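Dockerin type 1 (Clostridium thermocellum, PDB 4DH2) binds calcium and docks onto a type I cohesin through its dockerin module, which belongs to a longer protein that is probably a glycoside hydrolase of the cellulosome. Local coordinates at residues B[20-23]-B[24-28]; B[33-37]-B[38-42]; B[56-59]-B[60-63]. One frame throughout, in Å; residues are numbered along the deposited sequence.

The three contacts are local and in series; none nests or crosses. Interaction 1 spans a turn of helix 18-28, whose Asp20 is the last protein ligand of the first calcium site. Interaction 2 closes the turn from the loop after that helix into helix 40-44. Interaction 3 spans a turn of helix 54-64, whose Asp56 does the same for the second site. Interactions 1 and 3 close no loop. Tyr27 and Met24 of interaction 1 meet Phe35 of interaction 2, and its Tyr21, Met24 and Lys25 meet Cys57 and Lys61 of interaction 3. Interactions 2 and 3 do not touch; their centres are about 17 Å apart. Helix 18-28 therefore joins the inter-helix turn to helix 54-64.

Interaction 1. Residues B[20-23]-B[24-28]; sequences DYVL and MKRYI. With CA (calcium ion), chain H.
Val22 and Arg26 lie side by side, one helical turn apart, and point the same way. The Arg26 chain can be followed outward from CB. CB packs against the carbonyl oxygens of Val22 and Leu23. CG is set anti to its own carbonyl carbon (chi1 -69°) and stays close to the backbone, with Arg26 CG 3.3 Å from Val22 O. From CG to NE the chain is extended. CD begins to leave that oxygen and come alongside the valine methyl CG1. NE then lies 3.4 Å from Val22 CG1. This methyl sits over one face of the guanidinium, toward its rim, with Arg26 CZ 3.5 Å from Val22 CG1. The polar end is held by the partner protein. NE bonds to Gln98 and NH2 to the carbonyl of Phe144, both of the cohesin chain.

Tyr21 and Lys25 meet obliquely. Lys25 CE comes within 3.2 Å of Tyr21 OH, and its ammonium goes on to salt bridges with Asp94 and Asp96 of the cohesin chain. Beneath the side chains runs the regular helical bonding. The bond from Lys25 N to Tyr21 O is nearly straight (3.0 Å, 171° at the hydrogen), and Arg26 N donates to Val22 O.

In the first turn of helix 18-28, Asp20 turns to the metal. Its carboxylate grips the calcium ion with both oxygens, OD1 at 2.5 Å and OD2 at 2.4 Å. Asp9, Asn11, Asp13, the carbonyl of Val15 and water 1 complete the site. OD2 also accepts a bond from the backbone of Asn17. A calcium loop that ends in a bidentate acid on the following helix is the plan of the dockerin's EF-hand-like motif, and here the same helix presents its basic side chains to cohesin.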
loop_
_atom_site.group_PDB
_atom_site.type_symbol
_atom_site.label_atom_id
_atom_site.label_comp_id
_atom_site.label_asym_id
_atom_site.label_seq_id
_atom_site.Cartn_x
_atom_site.Cartn_y
_atom_site.Cartn_z
ATOM N N ASP B 20 -5.992 -7.723 9.692
ATOM C CA ASP B 20 -5.467 -9.032 10.040
ATOM C C ASP B 20 -3.969 -8.978 10.278
ATOM O O ASP B 20 -3.431 -9.685 11.126
ATOM C CB ASP B 20 -5.772 -10.012 8.933
ATOM C CG ASP B 20 -7.263 -10.102 8.676
ATOM O OD1 ASP B 20 -7.985 -10.647 9.525
ATOM O OD2 ASP B 20 -7.686 -9.556 7.646
ATOM N N TYR B 21 -3.287 -8.145 9.507
ATOM C CA TYR B 21 -1.845 -7.960 9.685
ATOM C C TYR B 21 -1.508 -7.338 11.044
ATOM O O TYR B 21 -0.613 -7.808 11.776
ATOM C CB TYR B 21 -1.321 -7.055 8.564
ATOM C CG TYR B 21 0.179 -6.881 8.499
ATOM C CD1 TYR B 21 1.023 -7.973 8.394
ATOM C CD2 TYR B 21 0.741 -5.611 8.489
ATOM C CE1 TYR B 21 2.383 -7.813 8.327
ATOM C CE2 TYR B 21 2.116 -5.442 8.419
ATOM C CZ TYR B 21 2.920 -6.559 8.337
ATOM O OH TYR B 21 4.284 -6.424 8.262
ATOM N N VAL B 22 -2.207 -6.265 11.387
ATOM C CA VAL B 22 -2.000 -5.613 12.674
ATOM C C VAL B 22 -2.325 -6.566 13.819
ATOM O O VAL B 22 -1.545 -6.673 14.801
ATOM C CB VAL B 22 -2.877 -4.354 12.779
ATOM C CG1 VAL B 22 -2.780 -3.756 14.152
ATOM C CG2 VAL B 22 -2.427 -3.311 11.707
ATOM N N LEU B 23 -3.436 -7.305 13.697
ATOM C CA LEU B 23 -3.795 -8.287 14.717
ATOM C C LEU B 23 -2.743 -9.401 14.864
ATOM O O LEU B 23 -2.392 -9.798 15.994
ATOM C CB LEU B 23 -5.173 -8.888 14.446
ATOM C CG LEU B 23 -6.367 -7.963 14.723
ATOM C CD1 LEU B 23 -7.629 -8.600 14.175
ATOM C CD2 LEU B 23 -6.539 -7.645 16.193
ATOM N N MET B 24 -2.235 -9.907 13.753
ATOM C CA MET B 24 -1.190 -10.915 13.792
ATOM C C MET B 24 0.039 -10.388 14.552
ATOM O O MET B 24 0.599 -11.070 15.423
ATOM C CB MET B 24 -0.790 -11.289 12.369
ATOM C CG MET B 24 0.421 -12.173 12.294
ATOM S SD MET B 24 0.078 -13.851 12.818
ATOM C CE MET B 24 -0.550 -14.421 11.231
ATOM N N LYS B 25 0.479 -9.185 14.191
ATOM C CA LYS B 25 1.610 -8.550 14.879
ATOM C C LYS B 25 1.370 -8.419 16.364
ATOM O O LYS B 25 2.271 -8.746 17.186
ATOM C CB LYS B 25 1.934 -7.179 14.271
ATOM C CG LYS B 25 2.818 -7.246 13.030
ATOM C CD LYS B 25 3.420 -5.868 12.730
ATOM C CE LYS B 25 4.226 -5.790 11.408
ATOM N NZ LYS B 25 4.657 -4.352 11.021
ATOM N N ARG B 26 0.197 -7.922 16.746
ATOM C CA ARG B 26 -0.106 -7.765 18.172
ATOM C C ARG B 26 -0.196 -9.092 18.863
ATOM O O ARG B 26 0.195 -9.229 20.006
ATOM C CB ARG B 26 -1.421 -7.003 18.350
ATOM C CG ARG B 26 -1.253 -5.561 17.917
ATOM C CD ARG B 26 -2.565 -4.762 18.056
ATOM N NE ARG B 26 -2.323 -3.437 17.522
ATOM C CZ ARG B 26 -3.247 -2.494 17.384
ATOM N NH1 ARG B 26 -4.478 -2.733 17.795
ATOM N NH2 ARG B 26 -2.922 -1.329 16.851
ATOM N N TYR B 27 -0.711 -10.087 18.164
ATOM C CA TYR B 27 -0.827 -11.397 18.759
ATOM C C TYR B 27 0.552 -12.006 19.035
ATOM O O TYR B 27 0.777 -12.524 20.133
ATOM C CB TYR B 27 -1.663 -12.283 17.846
ATOM C CG TYR B 27 -1.726 -13.742 18.217
ATOM C CD1 TYR B 27 -2.863 -14.273 18.815
ATOM C CD2 TYR B 27 -0.694 -14.599 17.881
ATOM C CE1 TYR B 27 -2.952 -15.614 19.118
ATOM C CE2 TYR B 27 -0.759 -15.943 18.200
ATOM C CZ TYR B 27 -1.894 -16.454 18.816
ATOM O OH TYR B 27 -1.986 -17.811 19.111
ATOM N N ILE B 28 1.460 -11.916 18.073
ATOM C CA ILE B 28 2.809 -12.483 18.264
ATOM C C ILE B 28 3.552 -11.715 19.349
ATOM O O ILE B 28 4.346 -12.297 20.089
ATOM C CB ILE B 28 3.589 -12.543 16.955
ATOM C CG1 ILE B 28 2.906 -13.521 15.994
ATOM C CG2 ILE B 28 5.037 -12.995 17.196
ATOM C CD1 ILE B 28 3.331 -13.296 14.575
HETATM CA CA CA H . -9.975 -10.108 8.176
HETATM O O HOH W 1 -9.995 -7.692 8.289
#

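Interaction 2. Residues B[33-37]-B[38-42]; sequences ADFPA and DDDMW
Asp34 and Asp40 bring their carboxylates together across the turn, with Asp34 OD1 only 2.4 Å from Asp40 OD2. Two oxygens this close suggest that one of the acids holds a proton, although the model is crowded here and the detail is doubtful. The two groups meet obliquely, their planes 64° apart.

The close-packed part of the turn is built on Phe35. Its CB points toward segment 38-42 and lies 3.7 Å from Asp40 OD1. The same oxygen stands at the ring's edge, near its plane, 3.7 Å from Phe35 CD2. Ring and carboxylate are close to perpendicular, at 86°. With CG anti to its own carbonyl carbon (chi1 -71°), the ring is carried inward to helix 18-28. There it stacks with Tyr27 and touches Met24. Ala37 is buried too, and its backbone bonds to that of Val10.

The turn links the two halves of the dockerin domain, leading from helix 18-28 into the short helix 40-44 that precedes the second calcium loop. Asp39 is the N-cap of that helix. Its OD1 accepts from Trp42 N at 3.2 Å, a capping bond that reaches the oxygen from well above the carboxylate plane. A negative charge at this N-terminal end would probably interact favourably with the helix dipole.

The solvent part is looser. Asp34, Pro36 and Asp38 are exposed, and water 2 meets the same Asp40 OD1 that touches Phe35. This water sits between the segments, 2.5 Å from Ala37 O and 2.8 Å from Asp40 OD1. It can donate to both, though it has more acceptors in reach than protons. Asp38 O is also 2.8 Å from this water.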
loop_
_atom_site.group_PDB
_atom_site.type_symbol
_atom_site.label_atom_id
_atom_site.label_comp_id
_atom_site.label_asym_id
_atom_site.label_seq_id
_atom_site.Cartn_x
_atom_site.Cartn_y
_atom_site.Cartn_z
ATOM N N ALA B 33 -3.980 -11.383 23.591
ATOM C CA ALA B 33 -3.776 -12.743 24.066
ATOM C C ALA B 33 -4.252 -13.712 23.013
ATOM O O ALA B 33 -3.711 -14.804 22.882
ATOM C CB ALA B 33 -4.533 -12.970 25.344
ATOM N N ASP B 34 -5.263 -13.302 22.248
ATOM C CA ASP B 34 -5.859 -14.183 21.258
ATOM C C ASP B 34 -6.486 -13.425 20.082
ATOM O O ASP B 34 -6.724 -12.225 20.173
ATOM C CB ASP B 34 -6.916 -15.061 21.918
ATOM C CG ASP B 34 -6.955 -16.446 21.331
ATOM O OD1 ASP B 34 -6.558 -16.589 20.160
ATOM O OD2 ASP B 34 -7.364 -17.387 22.041
ATOM N N PHE B 35 -6.718 -14.135 18.984
ATOM C CA PHE B 35 -7.404 -13.569 17.816
ATOM C C PHE B 35 -8.908 -13.510 18.037
ATOM O O PHE B 35 -9.461 -14.313 18.791
ATOM C CB PHE B 35 -7.137 -14.413 16.571
ATOM C CG PHE B 35 -5.745 -14.315 16.054
ATOM C CD1 PHE B 35 -5.151 -13.089 15.843
ATOM C CD2 PHE B 35 -5.035 -15.455 15.755
ATOM C CE1 PHE B 35 -3.875 -13.004 15.352
ATOM C CE2 PHE B 35 -3.755 -15.377 15.267
ATOM C CZ PHE B 35 -3.172 -14.156 15.071
ATOM N N PRO B 36 -9.585 -12.558 17.376
ATOM C CA PRO B 36 -11.053 -12.578 17.445
ATOM C C PRO B 36 -11.651 -13.840 16.808
ATOM O O PRO B 36 -12.670 -14.347 17.268
ATOM C CB PRO B 36 -11.462 -11.335 16.653
ATOM C CG PRO B 36 -10.276 -10.404 16.760
ATOM C CD PRO B 36 -9.063 -11.308 16.791
ATOM N N ALA B 37 -11.028 -14.345 15.753
ATOM C CA ALA B 37 -11.519 -15.559 15.116
ATOM C C ALA B 37 -11.323 -16.760 16.049
ATOM O O ALA B 37 -10.478 -16.730 16.956
ATOM C CB ALA B 37 -10.815 -15.788 13.782
ATOM N N ASP B 38 -12.094 -17.818 15.804
ATOM C CA ASP B 38 -12.110 -19.012 16.658
ATOM C C ASP B 38 -10.819 -19.834 16.686
ATOM O O ASP B 38 -10.176 -19.973 17.730
ATOM C CB ASP B 38 -13.230 -19.961 16.213
ATOM C CG ASP B 38 -14.598 -19.542 16.719
ATOM O OD1 ASP B 38 -14.675 -18.875 17.774
ATOM O OD2 ASP B 38 -15.597 -19.899 16.056
ATOM N N ASP B 39 -10.487 -20.429 15.547
ATOM C CA ASP B 39 -9.434 -21.433 15.492
ATOM C C ASP B 39 -8.111 -20.756 15.114
ATOM O O ASP B 39 -7.814 -20.614 13.929
ATOM C CB ASP B 39 -9.809 -22.496 14.449
ATOM C CG ASP B 39 -8.871 -23.706 14.468
ATOM O OD1 ASP B 39 -7.719 -23.592 14.954
ATOM O OD2 ASP B 39 -9.290 -24.778 13.976
ATOM N N ASP B 40 -7.332 -20.351 16.112
ATOM C CA ASP B 40 -6.106 -19.591 15.877
ATOM C C ASP B 40 -5.212 -20.247 14.843
ATOM O O ASP B 40 -4.686 -19.592 13.941
ATOM C CB ASP B 40 -5.307 -19.456 17.169
ATOM C CG ASP B 40 -5.999 -18.595 18.187
ATOM O OD1 ASP B 40 -6.923 -17.849 17.800
ATOM O OD2 ASP B 40 -5.630 -18.671 19.380
ATOM N N MET B 41 -5.004 -21.544 15.007
ATOM C CA MET B 41 -4.066 -22.241 14.165
ATOM C C MET B 41 -4.588 -22.310 12.727
ATOM O O MET B 41 -3.829 -22.164 11.772
ATOM C CB MET B 41 -3.788 -23.627 14.736
ATOM C CG MET B 41 -2.575 -24.290 14.128
ATOM S SD MET B 41 -0.964 -23.507 14.468
ATOM C CE MET B 41 -0.805 -23.846 16.229
ATOM N N TRP B 42 -5.885 -22.512 12.546
ATOM C CA TRP B 42 -6.389 -22.602 11.184
ATOM C C TRP B 42 -6.223 -21.255 10.460
ATOM O O TRP B 42 -5.673 -21.189 9.356
ATOM C CB TRP B 42 -7.849 -23.046 11.141
ATOM C CG TRP B 42 -8.305 -23.042 9.744
ATOM C CD1 TRP B 42 -9.138 -22.144 9.164
ATOM C CD2 TRP B 42 -7.893 -23.947 8.707
ATOM N NE1 TRP B 42 -9.294 -22.438 7.832
ATOM C CE2 TRP B 42 -8.541 -23.541 7.525
ATOM C CE3 TRP B 42 -7.051 -25.065 8.669
ATOM C CZ2 TRP B 42 -8.375 -24.211 6.313
ATOM C CZ3 TRP B 42 -6.886 -25.733 7.463
ATOM C CH2 TRP B 42 -7.549 -25.302 6.301
HETATM O O HOH W 2 -9.424 -17.570 19.032
#

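Interaction 3. Residues B[56-59]-B[60-63]; sequences DCNY and LKRY. With CA (calcium ion), chain I; SO4 (sulfate ion), chain K; SO4 (sulfate ion), chain J.
The guanidinium of Arg62 has the amide of Asn58 over one face and a sulfate at its edge. The two flat groups are steeply inclined, at 77°, and Asn58 ND2 stands 3.1 Å from Arg62 NE. Both nitrogens are donors, so they do not bond to each other. They share an acceptor instead, O3 of the sulfate of chain K. Arg62 NE reaches this O3 at 2.7 Å in an almost straight bond (172°), and Asn58 ND2 reaches it at 3.2 Å. Arg62 NH2 adds a bond to O2 of the same sulfate. Asn58 CG is anti to the backbone N (chi1 -166°), which carries ND2 over the face of the Arg62 guanidinium, one turn further on.

The Tyr59 ring lies obliquely to the guanidinium, with Tyr59 CE2 3.9 Å from Arg62 NH1. Any cation-pi attraction here is long and weak. O1 of the sulfate of chain J lies at the ring's edge, 2.9 Å from Tyr59 OH. O3 of that sulfate is also within reach of the hydroxyl. Both sulfates probably come from the crystallisation liquor.

These side chains stand on helix 54-64, the exit helix of the second EF-hand-like calcium motif of the dockerin. In its first turn Asp56 binds the calcium ion through both OD1 and OD2, each at 2.5 Å. Asp45, Asn47, Asp49, the carbonyl of Val51 and water 3 fill the remaining positions. Backbone bonds from Val46 and Asn53 further fix the carboxylate.

Within the helix, Leu60 N donates to Asp56 O, and Leu60 CD1 lies 3.3 Å from that same oxygen. The Lys61 chain, bent at chi3, runs to the partner protein, where its ammonium forms a salt bridge with Asp79 of the cohesin chain.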
loop_
_atom_site.group_PDB
_atom_site.type_symbol
_atom_site.label_atom_id
_atom_site.label_comp_id
_atom_site.label_asym_id
_atom_site.label_seq_id
_atom_site.Cartn_x
_atom_site.Cartn_y
_atom_site.Cartn_z
ATOM N N ASP B 56 4.539 -16.382 9.600
ATOM C CA ASP B 56 3.173 -16.156 9.172
ATOM C C ASP B 56 2.902 -14.689 8.960
ATOM O O ASP B 56 2.262 -14.309 7.976
ATOM C CB ASP B 56 2.213 -16.705 10.210
ATOM C CG ASP B 56 2.400 -18.176 10.389
ATOM O OD1 ASP B 56 2.071 -18.907 9.449
ATOM O OD2 ASP B 56 2.943 -18.597 11.427
ATOM N N CYS B 57 3.408 -13.863 9.874
ATOM C CA CYS B 57 3.269 -12.414 9.711
ATOM C C CYS B 57 3.900 -11.962 8.401
ATOM O O CYS B 57 3.338 -11.149 7.666
ATOM C CB CYS B 57 3.947 -11.691 10.857
ATOM S SG CYS B 57 3.188 -10.103 11.195
ATOM N N ASN B 58 5.092 -12.479 8.109
ATOM C CA ASN B 58 5.755 -12.134 6.853
ATOM C C ASN B 58 4.973 -12.585 5.629
ATOM O O ASN B 58 4.952 -11.894 4.602
ATOM C CB ASN B 58 7.155 -12.720 6.814
ATOM C CG ASN B 58 7.987 -12.111 5.707
ATOM O OD1 ASN B 58 8.338 -10.936 5.767
ATOM N ND2 ASN B 58 8.261 -12.885 4.680
ATOM N N TYR B 59 4.301 -13.737 5.710
ATOM C CA TYR B 59 3.477 -14.181 4.599
ATOM C C TYR B 59 2.326 -13.230 4.426
ATOM O O TYR B 59 1.944 -12.921 3.298
ATOM C CB TYR B 59 2.937 -15.605 4.771
ATOM C CG TYR B 59 3.856 -16.647 4.219
ATOM C CD1 TYR B 59 4.663 -17.396 5.055
ATOM C CD2 TYR B 59 3.940 -16.867 2.856
ATOM C CE1 TYR B 59 5.533 -18.350 4.553
ATOM C CE2 TYR B 59 4.802 -17.809 2.338
ATOM C CZ TYR B 59 5.585 -18.556 3.184
ATOM O OH TYR B 59 6.437 -19.490 2.655
ATOM N N LEU B 60 1.750 -12.764 5.528
ATOM C CA LEU B 60 0.678 -11.775 5.407
ATOM C C LEU B 60 1.185 -10.507 4.711
ATOM O O LEU B 60 0.489 -9.957 3.847
ATOM C CB LEU B 60 0.068 -11.383 6.751
ATOM C CG LEU B 60 -1.210 -12.087 7.154
ATOM C CD1 LEU B 60 -0.896 -13.541 7.443
ATOM C CD2 LEU B 60 -1.802 -11.410 8.371
ATOM N N LYS B 61 2.388 -10.052 5.084
ATOM C CA LYS B 61 2.986 -8.870 4.473
ATOM C C LYS B 61 3.123 -9.106 2.978
ATOM O O LYS B 61 2.724 -8.253 2.181
ATOM C CB LYS B 61 4.346 -8.562 5.099
ATOM C CG LYS B 61 5.116 -7.412 4.460
ATOM C CD LYS B 61 6.559 -7.262 4.972
ATOM C CE LYS B 61 6.611 -6.574 6.335
ATOM N NZ LYS B 61 7.939 -5.937 6.676
ATOM N N ARG B 62 3.683 -10.254 2.592
ATOM C CA ARG B 62 3.841 -10.607 1.163
ATOM C C ARG B 62 2.518 -10.612 0.399
ATOM O O ARG B 62 2.425 -10.166 -0.762
ATOM C CB ARG B 62 4.536 -11.978 1.012
ATOM C CG ARG B 62 6.006 -11.968 1.363
ATOM C CD ARG B 62 6.585 -13.371 1.237
ATOM N NE ARG B 62 7.970 -13.431 1.639
ATOM C CZ ARG B 62 8.647 -14.566 1.813
ATOM N NH1 ARG B 62 8.045 -15.737 1.628
ATOM N NH2 ARG B 62 9.925 -14.531 2.175
ATOM N N TYR B 63 1.488 -11.137 1.038
ATOM C CA TYR B 63 0.169 -11.184 0.452
ATOM C C TYR B 63 -0.352 -9.767 0.253
ATOM O O TYR B 63 -0.857 -9.432 -0.816
ATOM C CB TYR B 63 -0.743 -11.988 1.369
ATOM C CG TYR B 63 -2.182 -12.091 0.919
ATOM C CD1 TYR B 63 -2.607 -13.132 0.104
ATOM C CD2 TYR B 63 -3.115 -11.161 1.326
ATOM C CE1 TYR B 63 -3.948 -13.229 -0.294
ATOM C CE2 TYR B 63 -4.443 -11.242 0.929
ATOM C CZ TYR B 63 -4.850 -12.276 0.120
ATOM O OH TYR B 63 -6.180 -12.350 -0.260
HETATM CA CA CA I . 3.141 -20.917 10.470
HETATM S S SO4 K . 10.550 -11.063 1.905
HETATM O O1 SO4 K . 11.081 -9.702 1.906
HETATM O O2 SO4 K . 11.281 -11.856 2.896
HETATM O O3 SO4 K . 9.135 -11.028 2.264
HETATM O O4 SO4 K . 10.686 -11.654 0.569
HETATM S S SO4 J . 8.221 -21.621 4.920
HETATM O O1 SO4 J . 8.616 -20.293 4.464
HETATM O O2 SO4 J . 8.476 -21.678 6.359
HETATM O O3 SO4 J . 6.819 -21.874 4.606
HETATM O O4 SO4 J . 9.009 -22.646 4.230
HETATM O O HOH W 3 5.351 -20.405 10.838
#